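PDB 3W21: prolyl 4-hydroxylase alpha subunit Fe(2+) 2OG dioxygenase domain-containing protein from Burkholderia ambifaria, which binds zinc and 2-oxoglutarate and is probably an Fe(II)/2-oxoglutarate-dependent dioxygenase related to the prolyl 4-hydroxylases. Local coordinates for residues K171-R176 with Q241-H246; L9-T14 with E34-V39; R141-F146 with R255-L260; C101-G106 with E134-T139. One frame throughout, in Å; residues are numbered along the deposited sequence.

Contact 1: K171-R176 with Q241-H246; sequences KRSFPR and QSKNLH. With ZN (zinc ion), chain C; AKG (2-oxoglutaric acid), chain D.
Lys243 reaches over to the 171-176 loop with its aliphatic chain, and van der Waals contact does much of the joining. Lys243 CD lies 3.4 Å from Phe174 O and rests against CA of Pro175, while CE passes 3.7 Å from Ser173 OG. The kink at chi3 (62°) helps bring NZ to the serine end of the loop. There NZ forms a salt bridge with Asp158, whose OD2 also takes a hydrogen bond from Ser173 OG, so one carboxylate ties the two side chains together.

Flat groups meet next door. The Arg176 guanidinium turns an edge to the side-chain amide of Gln241, the two planes standing 79° apart, and CB of Pro175 lies over the middle of one guanidinium face.

A single water links the backbones: it donates to Pro175 O at 2.8 Å and accepts from Lys243 N at 3.1 Å. Pro175 O is also held by Arg199.

Residues 241-244 form a type I beta turn that carries the chain from strand 236-241 to strand 246-248, where the last ligand of the HxD...H facial triad sits. His155 and Asp157 supply the other two protein ligands.

Metal coordination belongs to His246, whose NE2 binds the zinc ion at 2.1 Å, and O1 of 2-oxoglutarate binds the same ion at 1.9 Å. On the far side of the imidazole, His246 ND1 donates to Asn244 O over 2.9 Å. That bond is almost straight (176°) and lies in the ring plane, so the carbonyl at the end of the turn, together with the zinc bond, helps fix the rotation of the ring.

Contact 2: L9-T14 with E34-V39; sequences LMRFGT and EADAIV
Leu9 pairs with Ile38 and Met10 with Ala37 in an antiparallel ladder, Met10 N donating to Ala37 O at 2.9 Å, before Met10 O is shared by Asp36 N (2.8 Å) and, weakly, by Ala37 N (3.3 Å) in a classic beta bulge. Asp36 is itself a bulge residue, and its carboxylate does two jobs. Asp36 OD2 forms a salt bridge with Arg11 NH1 at 2.6 Å, coming over a face of the guanidinium, with the two planes 76° apart. The same Asp36 OD2 accepts Phe12 N at 2.9 Å on its anti side, Phe12 being the second residue of the type II turn 11-14. Arg11 has a second acidic partner in Asp33.

These strands, 4-10 and 37-41, belong to the larger sheet of the jelly-roll core, which 37-41 extends by pairing with 236-241. Met10 and Ala37 face the smaller sheet, touching Leu230; the selenomethionine chain bends at chi2 (81°) and again at chi3, and CE comes 3.6 Å from CB of Ala37 and also meets Val39. On the opposite face Leu9 and Ile38 lie side by side, CD1 to CD1 3.9 Å, and Leu9 CD2 presses closely on Ala35 CB (3.5 Å), next to helix 23-31.

Contact 3: R141-F146 with R255-L260; sequences RVYEPF and RRTMGL. With AKG (2-oxoglutaric acid), chain D.
The pocket for the distal carboxylate of 2-oxoglutarate is built by Arg141 and Tyr143 on one strand and Arg255 and Thr257 on its antiparallel neighbour. All four side chains rise from the same face of the sheet. The cosubstrate O4 receives four hydrogen bonds: from Arg141 NH2 at 2.8 Å and Arg141 NE at 3.1 Å, from Tyr143 OH at 2.8 Å, and from Thr257 OG1 at 2.8 Å. The Arg141 chain bends at chi3 (-82°), which presents the NE/NH2 edge of its guanidinium to that oxygen. One guanidinium face lies on the backbone of Gly259, Arg141 NH1 being 3.3 Å from Gly259 CA with no side chain between, and NH1 is also salt-bridged to Asp273.

Arg255, nine residues after His246, probably corresponds to the basic residue that double-stranded beta-helix dioxygenases use for the C5 carboxylate. Here strand 255-265 runs between 139-143 and 178-183, and Phe181 of the latter packs against Arg141, Arg255 and Thr257.

Arg255 serves the other oxygen: NH1 makes a weak bond to O3 of 2-oxoglutarate at 3.0 Å, while the place of NH2 is less certain. Arg255 CZ sits 4.1 Å from the centroid of the Tyr143 ring in a cation-pi contact, the planes inclined by 57°. Beneath the pocket, backbone bonds pair Arg141 with Thr257 and Tyr143 with Arg255, in both directions.

Contact 4: C101-G106 with E134-T139; sequences CRVNDG and EFLLAT
Asn104 projects from helix 86-107 into the 134-139 loop and can be followed outward from its CB. Asn104 CB lies 3.6 Å from Glu134 OE1 on one side and 4.0 Å from Leu137 CD2 on another. CG carries the amide in a fully eclipsed setting (chi2 0°), which places OD1 syn to CA and sends ND2 outward. OD1 turns to Leu137: Asn104 OD1 accepts Leu137 N at 2.9 Å, a weak and bent bond, and also touches CB of the same residue.

ND2 is the busier end. Asn104 ND2 donates to Phe135 O at 2.7 Å and to Glu134 OE1 at 3.2 Å, both acceptors lying close to the amide plane. The glutamate oxygen is approached on its anti side, 31° out of the carboxylate plane; the same OE1 is salt-bridged to Arg108, which also holds Asp105.

The residue just before, Val103, adds an apolar touch, its CG1 meeting Leu136 CD1 at 3.7 Å, and Leu107 of the same helix packs on Leu136 and Leu137. The loop leads from strand 133-134 into strand 139-143, so the long helix is fastened to the chain just ahead of the cosubstrate-binding strand. Beyond this contact, Cys101 forms a disulfide with Cys101 of the second subunit, so the helix also reaches the dimer interface.

With donors and acceptors sorted in this way, the orientation of the Asn104 amide is well determined: a half-turn about CB-CG would set oxygen against two acceptors and nitrogen against a backbone N-H.

In the fold
From the N terminus, contact 2 comes first, closing a short loop that holds strand 17-22 and helix 23-31 and setting strand 4-10 beside 37-41. Contact 4 closes the next, around helix 111-120 and strand 123-127, joining helix 86-107 to the loop before strand 139-143. That strand opens contact 3, whose long loop to strand 255-265 encloses contact 1 entirely; no two loops cross. Contacts 1 and 2 meet through a probable hydrogen bond between Gln241 N and Asp36 O, and contacts 3 and 4 through one between Gly259 N and Thr139 O. Contacts 1 and 3 do not touch, yet both meet 2-oxoglutarate, at its metal-bound and distal ends.

Contact 1: K171-R176 with Q241-H246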
# COMPACT_ATOMS: atom_id res chain seq x y z
N LYS A 171 1.39 12.58 10.87
CA LYS A 171 0.90 13.71 11.56
C LYS A 171 2.06 14.72 11.90
O LYS A 171 1.78 15.85 12.35
CB LYS A 171 0.12 13.22 12.78
CG LYS A 171 -1.23 12.59 12.37
CD LYS A 171 -2.19 12.49 13.55
CE LYS A 171 -3.30 11.49 13.22
NZ LYS A 171 -4.24 12.06 12.21
N ARG A 172 3.32 14.36 11.64
CA ARG A 172 4.46 15.25 12.02
C ARG A 172 4.90 16.10 10.86
O ARG A 172 5.15 15.54 9.78
CB ARG A 172 5.70 14.49 12.47
CG ARG A 172 6.59 15.41 13.33
CD ARG A 172 8.12 15.44 13.22
NE ARG A 172 8.82 14.21 13.54
CZ ARG A 172 10.11 14.10 13.87
NH1 ARG A 172 10.94 15.13 14.02
NH2 ARG A 172 10.57 12.88 14.07
N SER A 173 5.00 17.42 11.08
CA SER A 173 5.49 18.37 10.08
C SER A 173 7.00 18.50 10.23
O SER A 173 7.50 18.51 11.35
CB SER A 173 4.87 19.71 10.26
OG SER A 173 5.28 20.62 9.17
N PHE A 174 7.70 18.61 9.11
CA PHE A 174 9.15 18.87 9.08
C PHE A 174 9.37 20.29 8.52
O PHE A 174 9.14 20.51 7.33
CB PHE A 174 9.85 17.83 8.19
CG PHE A 174 9.81 16.44 8.77
CD1 PHE A 174 10.94 15.91 9.41
CD2 PHE A 174 8.64 15.68 8.72
CE1 PHE A 174 10.90 14.65 9.98
CE2 PHE A 174 8.60 14.41 9.31
CZ PHE A 174 9.73 13.89 9.93
N PRO A 175 9.83 21.26 9.36
CA PRO A 175 9.82 22.64 8.86
C PRO A 175 10.84 22.88 7.75
O PRO A 175 10.64 23.80 6.94
CB PRO A 175 10.12 23.50 10.10
CG PRO A 175 10.65 22.56 11.13
CD PRO A 175 10.06 21.20 10.83
N ARG A 176 11.85 22.01 7.64
CA ARG A 176 12.85 22.18 6.59
C ARG A 176 12.59 21.18 5.43
O ARG A 176 13.48 20.79 4.69
CB ARG A 176 14.27 22.11 7.16
CG ARG A 176 14.50 23.07 8.35
CD ARG A 176 14.12 24.55 7.95
NE ARG A 176 13.74 25.23 9.19
CZ ARG A 176 12.93 26.25 9.27
NH1 ARG A 176 12.67 26.77 10.47
NH2 ARG A 176 12.44 26.77 8.17
N GLN A 241 12.71 25.14 0.27
CA GLN A 241 11.94 24.76 1.45
C GLN A 241 10.46 24.73 0.96
O GLN A 241 9.88 25.79 0.61
CB GLN A 241 12.12 25.80 2.55
CG GLN A 241 13.55 25.79 3.09
CD GLN A 241 13.72 26.45 4.46
OE1 GLN A 241 14.73 27.14 4.73
NE2 GLN A 241 12.72 26.31 5.31
N SER A 242 9.91 23.53 0.84
CA SER A 242 8.62 23.34 0.13
C SER A 242 7.41 23.75 0.99
O SER A 242 6.27 23.81 0.48
CB SER A 242 8.49 21.89 -0.34
OG SER A 242 8.43 21.03 0.83
N LYS A 243 7.61 24.05 2.27
CA LYS A 243 6.51 24.61 3.09
C LYS A 243 6.15 26.09 2.72
O LYS A 243 5.06 26.53 3.01
CB LYS A 243 6.84 24.48 4.57
CG LYS A 243 6.57 23.04 5.04
CD LYS A 243 6.85 22.91 6.55
CE LYS A 243 5.98 23.77 7.41
NZ LYS A 243 4.52 23.71 7.09
N ASN A 244 7.06 26.82 2.07
CA ASN A 244 6.74 28.16 1.55
C ASN A 244 5.85 28.06 0.37
O ASN A 244 6.11 27.28 -0.51
CB ASN A 244 8.03 28.87 1.18
CG ASN A 244 8.74 29.35 2.42
OD1 ASN A 244 8.50 30.43 2.91
ND2 ASN A 244 9.52 28.53 2.95
N LEU A 245 4.76 28.83 0.34
CA LEU A 245 3.89 28.81 -0.87
C LEU A 245 4.72 29.05 -2.14
O LEU A 245 5.65 29.83 -2.16
CB LEU A 245 2.86 29.92 -0.74
CG LEU A 245 1.61 29.80 -1.54
CD1 LEU A 245 0.91 28.53 -1.11
CD2 LEU A 245 0.79 31.00 -1.06
N HIS A 246 4.43 28.29 -3.19
CA HIS A 246 5.11 28.50 -4.47
C HIS A 246 4.19 28.11 -5.60
O HIS A 246 3.18 27.42 -5.38
CB HIS A 246 6.41 27.70 -4.56
CG HIS A 246 6.24 26.23 -4.27
ND1 HIS A 246 6.14 25.75 -3.01
CD2 HIS A 246 6.18 25.15 -5.11
CE1 HIS A 246 6.00 24.41 -3.05
NE2 HIS A 246 6.00 24.04 -4.33
ZN ZN C . 5.61 22.00 -4.77
C1 AKG D . 7.54 20.84 -6.45
O1 AKG D . 6.86 20.66 -5.41
O2 AKG D . 8.74 20.45 -6.56
C2 AKG D . 6.89 21.58 -7.55
O5 AKG D . 6.09 22.49 -7.32
C3 AKG D . 7.18 21.22 -8.99
C4 AKG D . 8.55 21.73 -9.41
C5 AKG D . 8.76 21.36 -10.86
O3 AKG D . 8.93 22.31 -11.65
O4 AKG D . 8.74 20.14 -11.24
O HOH W 1 10.04 23.58 4.17

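Contact 2: L9-T14 with E34-V39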
# COMPACT_ATOMS: atom_id res chain seq x y z
N LEU A 9 22.56 30.91 -4.12
CA LEU A 9 21.81 30.73 -2.89
C LEU A 9 20.94 31.97 -2.67
O LEU A 9 21.49 33.09 -2.60
CB LEU A 9 22.82 30.47 -1.77
CG LEU A 9 22.40 30.04 -0.40
CD1 LEU A 9 23.49 29.16 0.21
CD2 LEU A 9 22.09 31.23 0.51
N MSE A 10 19.61 31.79 -2.54
CA MSE A 10 18.64 32.87 -2.42
C MSE A 10 18.04 32.85 -1.04
O MSE A 10 17.61 31.81 -0.51
CB MSE A 10 17.49 32.75 -3.43
CG MSE A 10 17.72 33.28 -4.86
SE MSE A 10 18.68 31.92 -5.88
CE MSE A 10 17.91 30.22 -5.34
N ARG A 11 17.97 34.04 -0.45
CA ARG A 11 17.18 34.27 0.79
C ARG A 11 16.30 35.44 0.51
O ARG A 11 16.74 36.38 -0.19
CB ARG A 11 18.06 34.70 1.95
CG ARG A 11 18.98 33.67 2.60
CD ARG A 11 18.74 33.63 4.12
NE ARG A 11 18.06 32.37 4.52
CZ ARG A 11 16.75 32.24 4.73
NH1 ARG A 11 16.00 33.33 4.61
NH2 ARG A 11 16.20 31.02 5.04
N PHE A 12 15.06 35.42 1.02
CA PHE A 12 14.08 36.49 0.76
C PHE A 12 14.70 37.85 1.05
O PHE A 12 15.35 38.02 2.08
CB PHE A 12 12.84 36.38 1.67
CG PHE A 12 11.96 35.22 1.32
CD1 PHE A 12 11.24 35.20 0.09
CD2 PHE A 12 11.89 34.13 2.17
CE1 PHE A 12 10.47 34.11 -0.22
CE2 PHE A 12 11.14 32.99 1.80
CZ PHE A 12 10.43 33.00 0.61
N GLY A 13 14.42 38.79 0.17
CA GLY A 13 14.81 40.20 0.33
C GLY A 13 16.29 40.51 0.20
O GLY A 13 16.72 41.61 0.56
N THR A 14 17.09 39.56 -0.28
CA THR A 14 18.55 39.74 -0.26
C THR A 14 19.25 39.19 -1.52
O THR A 14 18.74 38.28 -2.15
CB THR A 14 19.19 39.28 1.09
OG1 THR A 14 20.21 38.35 0.83
CG2 THR A 14 18.20 38.62 2.05
N GLU A 34 19.40 28.40 6.43
CA GLU A 34 20.35 29.46 6.02
C GLU A 34 20.05 29.91 4.60
O GLU A 34 20.71 30.82 4.10
CB GLU A 34 21.78 28.90 6.06
CG GLU A 34 22.31 28.88 7.47
CD GLU A 34 23.59 28.05 7.58
OE1 GLU A 34 24.14 27.66 6.52
OE2 GLU A 34 24.00 27.78 8.72
N ALA A 35 19.06 29.28 3.94
CA ALA A 35 18.70 29.69 2.56
C ALA A 35 17.25 29.27 2.31
O ALA A 35 16.74 28.33 2.96
CB ALA A 35 19.63 28.99 1.53
N ASP A 36 16.59 29.92 1.34
CA ASP A 36 15.20 29.58 1.08
C ASP A 36 15.12 28.72 -0.16
O ASP A 36 14.27 27.87 -0.25
CB ASP A 36 14.33 30.83 0.99
CG ASP A 36 14.38 31.64 2.30
OD1 ASP A 36 13.91 31.08 3.32
OD2 ASP A 36 14.92 32.79 2.29
N ALA A 37 16.03 28.92 -1.09
CA ALA A 37 16.11 28.17 -2.32
C ALA A 37 17.56 28.20 -2.81
O ALA A 37 18.27 29.20 -2.60
CB ALA A 37 15.21 28.81 -3.36
N ILE A 38 18.01 27.10 -3.42
CA ILE A 38 19.37 27.09 -4.04
C ILE A 38 19.27 26.50 -5.45
O ILE A 38 18.62 25.50 -5.64
CB ILE A 38 20.34 26.26 -3.23
CG1 ILE A 38 20.48 26.87 -1.83
CG2 ILE A 38 21.73 26.16 -3.93
CD1 ILE A 38 21.40 26.08 -0.93
N VAL A 39 19.86 27.18 -6.44
CA VAL A 39 19.80 26.70 -7.84
C VAL A 39 21.24 26.37 -8.25
O VAL A 39 22.12 27.22 -8.11
CB VAL A 39 19.14 27.78 -8.76
CG1 VAL A 39 19.14 27.37 -10.26
CG2 VAL A 39 17.71 27.96 -8.34

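Contact 3: R141-F146 with R255-L260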
# COMPACT_ATOMS: atom_id res chain seq x y z
N ARG A 141 8.26 14.54 -14.72
CA ARG A 141 7.08 15.41 -14.80
C ARG A 141 7.07 16.09 -16.15
O ARG A 141 8.06 16.72 -16.55
CB ARG A 141 7.04 16.42 -13.61
CG ARG A 141 7.31 15.67 -12.31
CD ARG A 141 6.89 16.25 -10.97
NE ARG A 141 7.85 17.23 -10.48
CZ ARG A 141 8.47 17.29 -9.29
NH1 ARG A 141 8.35 16.38 -8.31
NH2 ARG A 141 9.26 18.33 -9.11
N VAL A 142 5.97 15.96 -16.89
CA VAL A 142 5.84 16.75 -18.10
C VAL A 142 4.74 17.79 -17.84
O VAL A 142 3.65 17.48 -17.33
CB VAL A 142 5.63 15.95 -19.43
CG1 VAL A 142 6.24 14.54 -19.38
CG2 VAL A 142 4.17 15.91 -19.86
N TYR A 143 5.04 19.04 -18.17
CA TYR A 143 4.07 20.10 -18.06
C TYR A 143 3.82 20.57 -19.49
O TYR A 143 4.79 20.95 -20.19
CB TYR A 143 4.64 21.26 -17.27
CG TYR A 143 5.03 20.96 -15.83
CD1 TYR A 143 4.16 21.27 -14.79
CD2 TYR A 143 6.27 20.40 -15.52
CE1 TYR A 143 4.48 21.03 -13.47
CE2 TYR A 143 6.62 20.15 -14.19
CZ TYR A 143 5.71 20.47 -13.17
OH TYR A 143 6.04 20.27 -11.85
N GLU A 144 2.55 20.53 -19.92
CA GLU A 144 2.15 21.07 -21.25
C GLU A 144 1.29 22.35 -21.23
O GLU A 144 0.64 22.63 -20.23
CB GLU A 144 1.61 19.98 -22.16
CG GLU A 144 2.63 19.68 -23.25
CD GLU A 144 2.81 18.21 -23.53
OE1 GLU A 144 2.05 17.39 -22.98
OE2 GLU A 144 3.72 17.89 -24.32
N PRO A 145 1.38 23.16 -22.30
CA PRO A 145 0.67 24.42 -22.45
C PRO A 145 -0.74 24.37 -21.85
O PRO A 145 -1.54 23.49 -22.19
CB PRO A 145 0.60 24.61 -23.98
CG PRO A 145 1.53 23.58 -24.58
CD PRO A 145 2.29 22.96 -23.45
N PHE A 146 -1.00 25.33 -20.95
CA PHE A 146 -2.18 25.30 -20.09
C PHE A 146 -2.62 26.73 -19.79
O PHE A 146 -1.86 27.49 -19.18
CB PHE A 146 -1.84 24.52 -18.81
CG PHE A 146 -2.96 24.43 -17.81
CD1 PHE A 146 -2.81 24.99 -16.54
CD2 PHE A 146 -4.15 23.76 -18.12
CE1 PHE A 146 -3.84 24.90 -15.61
CE2 PHE A 146 -5.17 23.68 -17.20
CZ PHE A 146 -5.02 24.25 -15.94
N ARG A 255 7.48 21.49 -21.05
CA ARG A 255 8.52 21.64 -20.01
C ARG A 255 8.65 20.28 -19.34
O ARG A 255 7.64 19.61 -19.05
CB ARG A 255 8.12 22.72 -18.99
CG ARG A 255 9.22 23.05 -17.94
CD ARG A 255 8.84 24.05 -16.85
NE ARG A 255 8.08 23.44 -15.77
CZ ARG A 255 8.40 23.45 -14.47
NH1 ARG A 255 9.47 24.10 -14.00
NH2 ARG A 255 7.59 22.82 -13.62
N ARG A 256 9.90 19.84 -19.14
CA ARG A 256 10.15 18.54 -18.51
C ARG A 256 11.06 18.71 -17.28
O ARG A 256 12.07 19.42 -17.34
CB ARG A 256 10.76 17.56 -19.53
CG ARG A 256 9.76 17.07 -20.57
CD ARG A 256 10.35 15.96 -21.40
NE ARG A 256 11.52 16.40 -22.16
CZ ARG A 256 12.56 15.62 -22.39
NH1 ARG A 256 12.57 14.38 -21.92
NH2 ARG A 256 13.59 16.07 -23.08
N THR A 257 10.66 18.08 -16.17
CA THR A 257 11.45 18.05 -14.92
C THR A 257 11.38 16.67 -14.26
O THR A 257 10.55 15.84 -14.63
CB THR A 257 10.94 19.06 -13.85
OG1 THR A 257 9.63 18.69 -13.44
CG2 THR A 257 10.96 20.53 -14.37
N MSE A 258 12.26 16.44 -13.28
CA MSE A 258 12.27 15.22 -12.50
C MSE A 258 12.33 15.73 -11.09
O MSE A 258 13.19 16.57 -10.83
CB MSE A 258 13.71 14.73 -12.73
CG MSE A 258 13.84 13.29 -13.01
SE MSE A 258 15.72 13.23 -13.67
CE MSE A 258 15.08 13.30 -15.48
N GLY A 259 11.57 15.18 -10.14
CA GLY A 259 11.59 15.79 -8.79
C GLY A 259 11.45 14.78 -7.68
O GLY A 259 10.99 13.67 -7.90
N LEU A 260 11.79 15.19 -6.48
CA LEU A 260 11.44 14.43 -5.30
C LEU A 260 11.48 15.41 -4.10
O LEU A 260 11.75 16.58 -4.31
CB LEU A 260 12.41 13.26 -5.15
CG LEU A 260 13.84 13.28 -4.55
CD1 LEU A 260 14.80 12.20 -5.12
CD2 LEU A 260 14.53 14.59 -4.28
C1 AKG D . 7.54 20.84 -6.45
O1 AKG D . 6.86 20.66 -5.41
O2 AKG D . 8.74 20.45 -6.56
C2 AKG D . 6.89 21.58 -7.55
O5 AKG D . 6.09 22.49 -7.32
C3 AKG D . 7.18 21.22 -8.99
C4 AKG D . 8.55 21.73 -9.41
C5 AKG D . 8.76 21.36 -10.86
O3 AKG D . 8.93 22.31 -11.65
O4 AKG D . 8.74 20.14 -11.24

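Contact 4: C101-G106 with E134-T139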
# COMPACT_ATOMS: atom_id res chain seq x y z
N CYS A 101 6.44 0.06 -4.62
CA CYS A 101 7.38 -1.06 -4.54
C CYS A 101 7.74 -1.55 -5.95
O CYS A 101 8.88 -1.90 -6.16
CB CYS A 101 6.90 -2.15 -3.57
SG CYS A 101 6.80 -3.84 -4.26
N ARG A 102 6.80 -1.51 -6.90
CA ARG A 102 7.14 -1.87 -8.31
C ARG A 102 8.12 -0.91 -8.93
O ARG A 102 8.98 -1.29 -9.71
CB ARG A 102 5.89 -1.90 -9.22
CG ARG A 102 4.87 -2.99 -8.89
CD ARG A 102 5.07 -4.35 -9.56
NE ARG A 102 4.41 -5.46 -8.83
CZ ARG A 102 5.02 -6.59 -8.43
NH1 ARG A 102 6.31 -6.78 -8.70
NH2 ARG A 102 4.33 -7.54 -7.77
N VAL A 103 7.99 0.36 -8.61
CA VAL A 103 8.62 1.40 -9.42
C VAL A 103 10.02 1.76 -8.82
O VAL A 103 10.98 2.05 -9.54
CB VAL A 103 7.65 2.60 -9.45
CG1 VAL A 103 8.38 3.90 -9.47
CG2 VAL A 103 6.59 2.49 -10.58
N ASN A 104 10.14 1.66 -7.50
CA ASN A 104 11.34 2.10 -6.77
C ASN A 104 12.62 1.31 -7.03
O ASN A 104 13.70 1.85 -6.86
CB ASN A 104 11.09 2.09 -5.25
CG ASN A 104 10.38 3.35 -4.74
OD1 ASN A 104 10.04 4.26 -5.49
ND2 ASN A 104 10.15 3.38 -3.48
N ASP A 105 12.52 0.02 -7.37
CA ASP A 105 13.74 -0.74 -7.61
C ASP A 105 14.50 -0.12 -8.76
O ASP A 105 15.69 0.17 -8.61
CB ASP A 105 13.49 -2.25 -7.70
CG ASP A 105 13.32 -2.89 -6.29
OD1 ASP A 105 13.67 -2.25 -5.25
OD2 ASP A 105 12.83 -4.03 -6.23
N GLY A 106 13.79 0.18 -9.84
CA GLY A 106 14.33 1.04 -10.90
C GLY A 106 14.74 2.46 -10.49
O GLY A 106 15.84 2.93 -10.81
N GLU A 134 8.07 1.17 1.36
CA GLU A 134 8.64 2.42 0.85
C GLU A 134 7.56 3.37 0.29
O GLU A 134 6.60 2.91 -0.35
CB GLU A 134 9.63 2.07 -0.24
CG GLU A 134 10.92 1.52 0.42
CD GLU A 134 11.93 1.09 -0.59
OE1 GLU A 134 11.64 1.13 -1.81
OE2 GLU A 134 13.03 0.69 -0.14
N PHE A 135 7.75 4.66 0.47
CA PHE A 135 7.04 5.64 -0.32
C PHE A 135 7.62 5.61 -1.72
O PHE A 135 8.75 5.15 -1.92
CB PHE A 135 7.21 7.04 0.27
CG PHE A 135 6.40 7.30 1.53
CD1 PHE A 135 5.31 8.22 1.53
CD2 PHE A 135 6.74 6.65 2.73
CE1 PHE A 135 4.59 8.48 2.71
CE2 PHE A 135 5.99 6.89 3.91
CZ PHE A 135 4.92 7.81 3.90
N LEU A 136 6.88 6.15 -2.68
CA LEU A 136 7.37 6.36 -4.01
C LEU A 136 8.61 7.24 -3.90
O LEU A 136 8.61 8.21 -3.14
CB LEU A 136 6.35 7.15 -4.85
CG LEU A 136 6.75 7.59 -6.29
CD1 LEU A 136 7.00 6.31 -7.06
CD2 LEU A 136 5.64 8.36 -6.99
N LEU A 137 9.63 6.99 -4.73
CA LEU A 137 10.91 7.72 -4.50
C LEU A 137 10.92 9.07 -5.20
O LEU A 137 11.45 10.03 -4.67
CB LEU A 137 12.06 6.85 -5.02
CG LEU A 137 13.31 6.47 -4.23
CD1 LEU A 137 13.44 6.89 -2.79
CD2 LEU A 137 13.77 5.02 -4.53
N ALA A 138 10.30 9.16 -6.38
CA ALA A 138 10.51 10.33 -7.23
C ALA A 138 9.68 10.21 -8.47
O ALA A 138 9.26 9.11 -8.78
CB ALA A 138 11.98 10.44 -7.64
N THR A 139 9.56 11.30 -9.22
CA THR A 139 8.81 11.30 -10.47
C THR A 139 9.45 12.12 -11.58
O THR A 139 10.16 13.11 -11.33
CB THR A 139 7.37 11.90 -10.25
OG1 THR A 139 7.48 13.24 -9.78
CG2 THR A 139 6.62 11.17 -9.16